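PDB 5VIP: MdcE from Pseudomonas aeruginosa, which probably serves as the gamma subunit of a biotin-independent malonate decarboxylase and is likely to have transferase activity. Local coordinates for residues His164-Ala168 and Asn169-Ala173; Val241-Arg244 and Thr245-Glu249; Gly41-Ala44 and Ser45-Val48. All coordinates share one frame; numbering follows the deposited sequence.

Contact 1: residues His164-Ala168 and Asn169-Ala173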
loop_
_atom_site.group_PDB
_atom_site.type_symbol
_atom_site.label_atom_id
_atom_site.label_comp_id
_atom_site.label_asym_id
_atom_site.label_seq_id
_atom_site.Cartn_x
_atom_site.Cartn_y
_atom_site.Cartn_z
ATOM N N HIS A 164 -2.444 -2.244 7.188
ATOM C CA HIS A 164 -2.281 -2.820 8.515
ATOM C C HIS A 164 -1.715 -4.226 8.412
ATOM O O HIS A 164 -2.461 -5.201 8.307
ATOM C CB HIS A 164 -3.622 -2.832 9.247
ATOM C CG HIS A 164 -3.552 -3.410 10.624
ATOM N ND1 HIS A 164 -2.731 -2.896 11.607
ATOM C CD2 HIS A 164 -4.218 -4.446 11.192
ATOM C CE1 HIS A 164 -2.884 -3.599 12.717
ATOM N NE2 HIS A 164 -3.785 -4.541 12.494
ATOM N N GLY A 165 -0.392 -4.312 8.385
ATOM C CA GLY A 165 0.280 -5.585 8.360
ATOM C C GLY A 165 1.311 -5.772 7.268
ATOM O O GLY A 165 2.339 -6.370 7.520
ATOM N N TYR A 166 1.065 -5.279 6.055
ATOM C CA TYR A 166 1.887 -5.747 4.944
ATOM C C TYR A 166 3.257 -5.041 4.882
ATOM O O TYR A 166 4.105 -5.409 4.069
ATOM C CB TYR A 166 1.194 -5.552 3.596
ATOM C CG TYR A 166 1.234 -6.783 2.707
ATOM C CD1 TYR A 166 0.192 -7.059 1.828
ATOM C CD2 TYR A 166 2.253 -7.730 2.834
ATOM C CE1 TYR A 166 0.218 -8.197 1.024
ATOM C CE2 TYR A 166 2.267 -8.875 2.049
ATOM C CZ TYR A 166 1.253 -9.094 1.142
ATOM O OH TYR A 166 1.255 -10.241 0.361
ATOM N N GLN A 167 3.501 -4.049 5.731
ATOM C CA GLN A 167 4.836 -3.455 5.791
ATOM C C GLN A 167 5.766 -4.165 6.782
ATOM O O GLN A 167 6.866 -3.693 7.043
ATOM C CB GLN A 167 4.744 -1.970 6.153
ATOM C CG GLN A 167 4.290 -1.086 5.004
ATOM C CD GLN A 167 5.197 -1.213 3.778
ATOM O OE1 GLN A 167 6.408 -1.041 3.872
ATOM N NE2 GLN A 167 4.605 -1.521 2.626
ATOM N N ALA A 168 5.332 -5.295 7.328
ATOM C CA ALA A 168 6.086 -5.964 8.398
ATOM C C ALA A 168 7.455 -6.501 7.949
ATOM O O ALA A 168 7.623 -6.930 6.804
ATOM C CB ALA A 168 5.248 -7.116 8.984
ATOM N N ASN A 169 8.427 -6.461 8.857
ATOM C CA ASN A 169 9.681 -7.208 8.692
ATOM C C ASN A 169 9.438 -8.716 8.563
ATOM O O ASN A 169 10.134 -9.405 7.828
ATOM C CB ASN A 169 10.625 -6.987 9.874
ATOM C CG ASN A 169 11.033 -5.545 10.050
ATOM O OD1 ASN A 169 10.384 -4.791 10.770
ATOM N ND2 ASN A 169 12.137 -5.163 9.423
ATOM N N ARG A 170 8.475 -9.228 9.318
ATOM C CA ARG A 170 8.170 -10.661 9.317
ATOM C C ARG A 170 6.675 -10.882 9.412
ATOM O O ARG A 170 5.995 -10.216 10.192
ATOM C CB ARG A 170 8.860 -11.383 10.477
ATOM C CG ARG A 170 10.364 -11.215 10.543
ATOM C CD ARG A 170 11.098 -12.065 9.519
ATOM N NE ARG A 170 12.527 -11.987 9.789
ATOM C CZ ARG A 170 13.294 -10.953 9.452
ATOM N NH1 ARG A 170 12.776 -9.911 8.810
ATOM N NH2 ARG A 170 14.580 -10.955 9.761
ATOM N N LEU A 171 6.167 -11.803 8.594
ATOM C CA LEU A 171 4.758 -12.163 8.613
ATOM C C LEU A 171 4.578 -13.568 9.175
ATOM O O LEU A 171 5.200 -14.523 8.697
ATOM C CB LEU A 171 4.152 -12.089 7.212
ATOM C CG LEU A 171 3.980 -10.701 6.581
ATOM C CD1 LEU A 171 3.463 -10.860 5.168
ATOM C CD2 LEU A 171 3.027 -9.841 7.404
ATOM N N ILE A 172 3.732 -13.680 10.191
ATOM C CA ILE A 172 3.376 -14.974 10.779
ATOM C C ILE A 172 1.881 -15.176 10.653
ATOM O O ILE A 172 1.108 -14.287 11.005
ATOM C CB ILE A 172 3.783 -15.054 12.267
ATOM C CG1 ILE A 172 5.303 -14.946 12.403
ATOM C CG2 ILE A 172 3.229 -16.337 12.930
ATOM C CD1 ILE A 172 5.764 -14.544 13.808
ATOM N N ALA A 173 1.460 -16.330 10.141
ATOM C CA ALA A 173 0.039 -16.594 9.996
ATOM C C ALA A 173 -0.374 -17.805 10.831
ATOM O O ALA A 173 0.379 -18.766 10.939
ATOM C CB ALA A 173 -0.314 -16.828 8.526
#

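Contact 2: residues Val241-Arg244 and Thr245-Glu249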
loop_
_atom_site.group_PDB
_atom_site.type_symbol
_atom_site.label_atom_id
_atom_site.label_comp_id
_atom_site.label_asym_id
_atom_site.label_seq_id
_atom_site.Cartn_x
_atom_site.Cartn_y
_atom_site.Cartn_z
ATOM N N VAL A 241 0.989 -19.384 24.512
ATOM C CA VAL A 241 2.396 -19.699 24.725
ATOM C C VAL A 241 3.135 -19.940 23.407
ATOM O O VAL A 241 4.252 -19.460 23.217
ATOM C CB VAL A 241 2.554 -20.946 25.638
ATOM C CG1 VAL A 241 3.999 -21.426 25.661
ATOM C CG2 VAL A 241 2.063 -20.629 27.040
ATOM N N ARG A 242 2.517 -20.690 22.500
ATOM C CA ARG A 242 3.152 -20.966 21.217
ATOM C C ARG A 242 3.299 -19.678 20.402
ATOM O O ARG A 242 4.340 -19.441 19.792
ATOM C CB ARG A 242 2.367 -22.023 20.423
ATOM C CG ARG A 242 2.484 -23.452 20.996
ATOM C CD ARG A 242 1.810 -24.508 20.107
ATOM N NE ARG A 242 0.370 -24.574 20.334
ATOM C CZ ARG A 242 -0.212 -25.379 21.218
ATOM N NH1 ARG A 242 0.521 -26.204 21.954
ATOM N NH2 ARG A 242 -1.534 -25.363 21.369
ATOM N N VAL A 243 2.262 -18.847 20.397
ATOM C CA VAL A 243 2.302 -17.611 19.617
ATOM C C VAL A 243 3.297 -16.609 20.210
ATOM O O VAL A 243 4.081 -16.008 19.480
ATOM C CB VAL A 243 0.912 -16.968 19.505
ATOM C CG1 VAL A 243 1.014 -15.546 18.903
ATOM C CG2 VAL A 243 0.011 -17.843 18.665
ATOM N N ARG A 244 3.291 -16.450 21.532
ATOM C CA ARG A 244 4.256 -15.562 22.180
ATOM C C ARG A 244 5.685 -16.001 21.893
ATOM O O ARG A 244 6.565 -15.169 21.655
ATOM C CB ARG A 244 4.015 -15.499 23.691
ATOM C CG ARG A 244 2.970 -14.474 24.073
ATOM C CD ARG A 244 2.610 -14.513 25.542
ATOM N NE ARG A 244 1.619 -13.483 25.832
ATOM C CZ ARG A 244 0.861 -13.451 26.922
ATOM N NH1 ARG A 244 0.975 -14.405 27.835
ATOM N NH2 ARG A 244 -0.018 -12.469 27.091
ATOM N N THR A 245 5.905 -17.310 21.900
ATOM C CA THR A 245 7.225 -17.864 21.620
ATOM C C THR A 245 7.669 -17.507 20.210
ATOM O O THR A 245 8.788 -17.048 19.995
ATOM C CB THR A 245 7.232 -19.388 21.780
ATOM O OG1 THR A 245 6.955 -19.710 23.147
ATOM C CG2 THR A 245 8.585 -19.962 21.396
ATOM N N CYS A 246 6.770 -17.724 19.256
ATOM C CA CYS A 246 7.051 -17.451 17.850
ATOM C C CYS A 246 7.306 -15.961 17.606
ATOM O O CYS A 246 8.250 -15.596 16.900
ATOM C CB CYS A 246 5.893 -17.957 16.991
ATOM S SG CYS A 246 6.213 -17.921 15.206
ATOM N N LEU A 247 6.493 -15.101 18.215
ATOM C CA LEU A 247 6.711 -13.650 18.140
ATOM C C LEU A 247 8.078 -13.271 18.703
ATOM O O LEU A 247 8.776 -12.409 18.155
ATOM C CB LEU A 247 5.619 -12.894 18.896
ATOM C CG LEU A 247 4.183 -12.972 18.386
ATOM C CD1 LEU A 247 3.234 -12.321 19.397
ATOM C CD2 LEU A 247 4.057 -12.299 17.009
ATOM N N GLY A 248 8.449 -13.913 19.811
ATOM C CA GLY A 248 9.755 -13.708 20.412
ATOM C C GLY A 248 10.883 -14.068 19.461
ATOM O O GLY A 248 11.869 -13.337 19.341
ATOM N N GLU A 249 10.739 -15.195 18.773
ATOM C CA GLU A 249 11.762 -15.622 17.828
ATOM C C GLU A 249 11.814 -14.720 16.581
ATOM O O GLU A 249 12.885 -14.480 16.027
ATOM C CB GLU A 249 11.528 -17.080 17.436
ATOM C CG GLU A 249 11.746 -18.024 18.617
ATOM C CD GLU A 249 11.255 -19.432 18.367
ATOM O OE1 GLU A 249 10.886 -19.753 17.212
ATOM O OE2 GLU A 249 11.244 -20.221 19.335
#

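Contact 3: residues Gly41-Ala44 and Ser45-Val48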
loop_
_atom_site.group_PDB
_atom_site.type_symbol
_atom_site.label_atom_id
_atom_site.label_comp_id
_atom_site.label_asym_id
_atom_site.label_seq_id
_atom_site.Cartn_x
_atom_site.Cartn_y
_atom_site.Cartn_z
ATOM N N GLY A 41 -7.783 8.344 23.490
ATOM C CA GLY A 41 -7.629 9.139 22.283
ATOM C C GLY A 41 -7.873 8.433 20.956
ATOM O O GLY A 41 -7.933 9.084 19.912
ATOM N N ASP A 42 -8.020 7.109 20.984
ATOM C CA ASP A 42 -8.138 6.331 19.748
ATOM C C ASP A 42 -9.579 6.157 19.282
ATOM O O ASP A 42 -10.497 6.177 20.091
ATOM C CB ASP A 42 -7.509 4.943 19.932
ATOM C CG ASP A 42 -5.993 4.994 20.067
ATOM O OD1 ASP A 42 -5.384 6.017 19.685
ATOM O OD2 ASP A 42 -5.409 3.995 20.537
ATOM N N PRO A 43 -9.777 5.987 17.963
ATOM C CA PRO A 43 -11.056 5.467 17.464
ATOM C C PRO A 43 -11.388 4.122 18.125
ATOM O O PRO A 43 -10.473 3.346 18.417
ATOM C CB PRO A 43 -10.808 5.291 15.961
ATOM C CG PRO A 43 -9.685 6.223 15.645
ATOM C CD PRO A 43 -8.838 6.315 16.875
ATOM N N ALA A 44 -12.672 3.844 18.336
ATOM C CA ALA A 44 -13.103 2.607 18.989
ATOM C C ALA A 44 -12.830 1.369 18.137
ATOM O O ALA A 44 -12.885 0.238 18.631
ATOM C CB ALA A 44 -14.582 2.686 19.331
ATOM N N SER A 45 -12.548 1.586 16.856
ATOM C CA SER A 45 -12.203 0.503 15.942
ATOM C C SER A 45 -10.713 0.168 16.000
ATOM O O SER A 45 -10.223 -0.643 15.221
ATOM C CB SER A 45 -12.595 0.886 14.522
ATOM O OG SER A 45 -12.116 2.189 14.232
ATOM N N LEU A 46 -9.996 0.813 16.915
ATOM C CA LEU A 46 -8.569 0.583 17.113
ATOM C C LEU A 46 -8.261 0.102 18.523
ATOM O O LEU A 46 -8.711 0.704 19.495
ATOM C CB LEU A 46 -7.783 1.867 16.861
ATOM C CG LEU A 46 -6.842 1.821 15.676
ATOM C CD1 LEU A 46 -7.691 1.645 14.442
ATOM C CD2 LEU A 46 -6.004 3.088 15.617
ATOM N N ARG A 47 -7.491 -0.973 18.632
ATOM C CA ARG A 47 -6.939 -1.376 19.916
ATOM C C ARG A 47 -5.427 -1.215 19.891
ATOM O O ARG A 47 -4.751 -1.780 19.022
ATOM C CB ARG A 47 -7.305 -2.820 20.249
ATOM C CG ARG A 47 -8.785 -3.070 20.376
ATOM C CD ARG A 47 -9.382 -2.343 21.569
ATOM N NE ARG A 47 -10.791 -2.695 21.728
ATOM C CZ ARG A 47 -11.784 -2.058 21.118
ATOM N NH1 ARG A 47 -11.511 -1.037 20.317
ATOM N NH2 ARG A 47 -13.043 -2.440 21.305
ATOM N N VAL A 48 -4.909 -0.458 20.855
ATOM C CA VAL A 48 -3.478 -0.203 20.986
ATOM C C VAL A 48 -3.072 -0.383 22.446
ATOM O O VAL A 48 -3.750 0.115 23.344
ATOM C CB VAL A 48 -3.099 1.234 20.525
ATOM C CG1 VAL A 48 -1.597 1.464 20.640
ATOM C CG2 VAL A 48 -3.583 1.501 19.101
HETATM O O HOH W 1 -7.027 1.851 21.446
#

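Contact 1: residues His164-Ala168 and Asn169-Ala173
Between helix 158-163 and strand 170-174 the chain folds through a type I beta turn, G165 to A168, whose A168 N donates to G165 O at 3.2 Å, and then straightens so that L171 reaches back over the turn. This is a helix-to-strand connection of the kind that feeds parallel strands in alpha/beta folds. G165 sits at a positive phi of 128°, where a beta carbon would be pressed against the carbonyl oxygen of H164; glycine fits because it has none.

The branched end of L171 does most of the reaching. Its chi1 of -70° brings CG back beside the backbone N, toward the turn, and the fork at CG, set by chi2 (176°), sends one methyl to Y166 and the other to G165 O and A168. CD1 meets the ring of Y166 obliquely at the CE2 side, 3.9 Å from that atom, and the two side chains cross at about a right angle. The other methyl, CD2, lies 3.9 Å from A168 CB. Alanine suits this spot because its small methyl lies between L171 CD2 and R170 O, 3.4 Å from the latter.

The polar ends are satisfied by other parts of the fold. Y166 OH hydrogen-bonds to Y217 OH and its ring stacks with F161, while N169 OD1 accepts from L148 N, tying the start of the strand to its neighbour 148-152. Q167 OE1 accepts from R142 on helix 127-143, its NE2 bonds to the backbone of another protein chain, and R170 NE makes a salt bridge with D253 on helix 237-254. Back at the turn, the closest approach of the leucine is that of L171 CD2 to G165 O, 3.5 Å.

Contact 2: residues Val241-Arg244 and Thr245-Glu249
V241 O takes two hydrogen bonds from one residue, T245: the hydroxyl OG1 donates at 2.7 Å and the backbone N at 3.0 Å. The donors come at the carbonyl from opposite faces of its plane, so the oxygen is held on both sides. Threonine is well matched to this, since its OG1 lies beside its own backbone N (chi1 -64°) and thereby faces back along the helix toward the carbonyl one turn earlier. The hydroxyl gives its proton to V241 O, so this exposed polar group is paired within the helix.

The next three carbonyls each take a backbone amide four residues on. L247 N to V243 O is the straightest of them, 2.9 Å with an angle of 171° at the hydrogen. G248 N reaches R244 O at the same length.

Outside the backbone, V243 and L247 lie side by side and point the same way, V243 CG1 being 3.9 Å from L247 CD1. L247 CG also passes 3.2 Å from V243 O, so the leucine leans over the carbonyl that binds its own amide. Both side chains are buried and touch strand 148-152, V243 on L151 and L247 on I149; V243 and C246 also touch L227 of strand 225-227. R242 NH2 makes salt bridges with E230 and, one turn back in the same helix, with D239, and R244 NH2 donates to L32 O. With V243, C246 and L247 packed on the strands and V241, R242, T245 and E249 exposed, this is an amphipathic alpha helix laid on a beta sheet.

Contact 3: residues Gly41-Ala44 and Ser45-Val48
R47 folds back on A44 because its chain bends at chi2 (-66°), carrying the guanidinium around to the turn even though its beta carbon starts off away from it. NH1 then donates to A44 O at 2.5 Å, a short bond whose exact length deserves caution. The oxygen lies near the guanidinium plane, at its edge, whereas NH1 stands well above the plane of the carbonyl. The same NH1 has a weak bond to L46 O, and NE donates to L36 O, so arginine suits a place with several backbone oxygens to gather.

The acceptor sits in a type I beta turn, P43 to L46, closed by L46 N donating to P43 O at 3.0 Å; it leads into strand 46-53, an outermost strand of the main sheet within this chain. The fixed ring of P43 suits the extended approach to the turn. At S45 a short hydroxyl side chain suffices: chi1 (49°) sets OG between the backbone N and the carbonyl carbon, where it hydrogen-bonds to E83 OE2 on helix 81-97.

D42 crosses V48 at about a right angle, OD2 lying 3.4 Å from V48 CG2. Aspartate fits because its carboxylate carries both a salt bridge to R39 and a water, 2.8 Å from OD2, that links it to L46 O.

Contacts 1 and 2 touch directly: I172 CD1 lies 3.7 Å from C246 SG and 4.3 Å from L247 CD2, so the strand that begins in contact 1 packs against the helix that carries contact 2, with their centres about 15 Å apart. Contact 3 reaches the same sheet as contact 1 without touching it. Strand 46-53 lies at one outer position and strand 170-174 is next to the other outer strand, 225-227; the two contacts' centres are about 20 Å apart and their nearest atoms about 7 Å. Contacts 2 and 3 are more distant, about 25 Å between centres and 13 Å between nearest atoms.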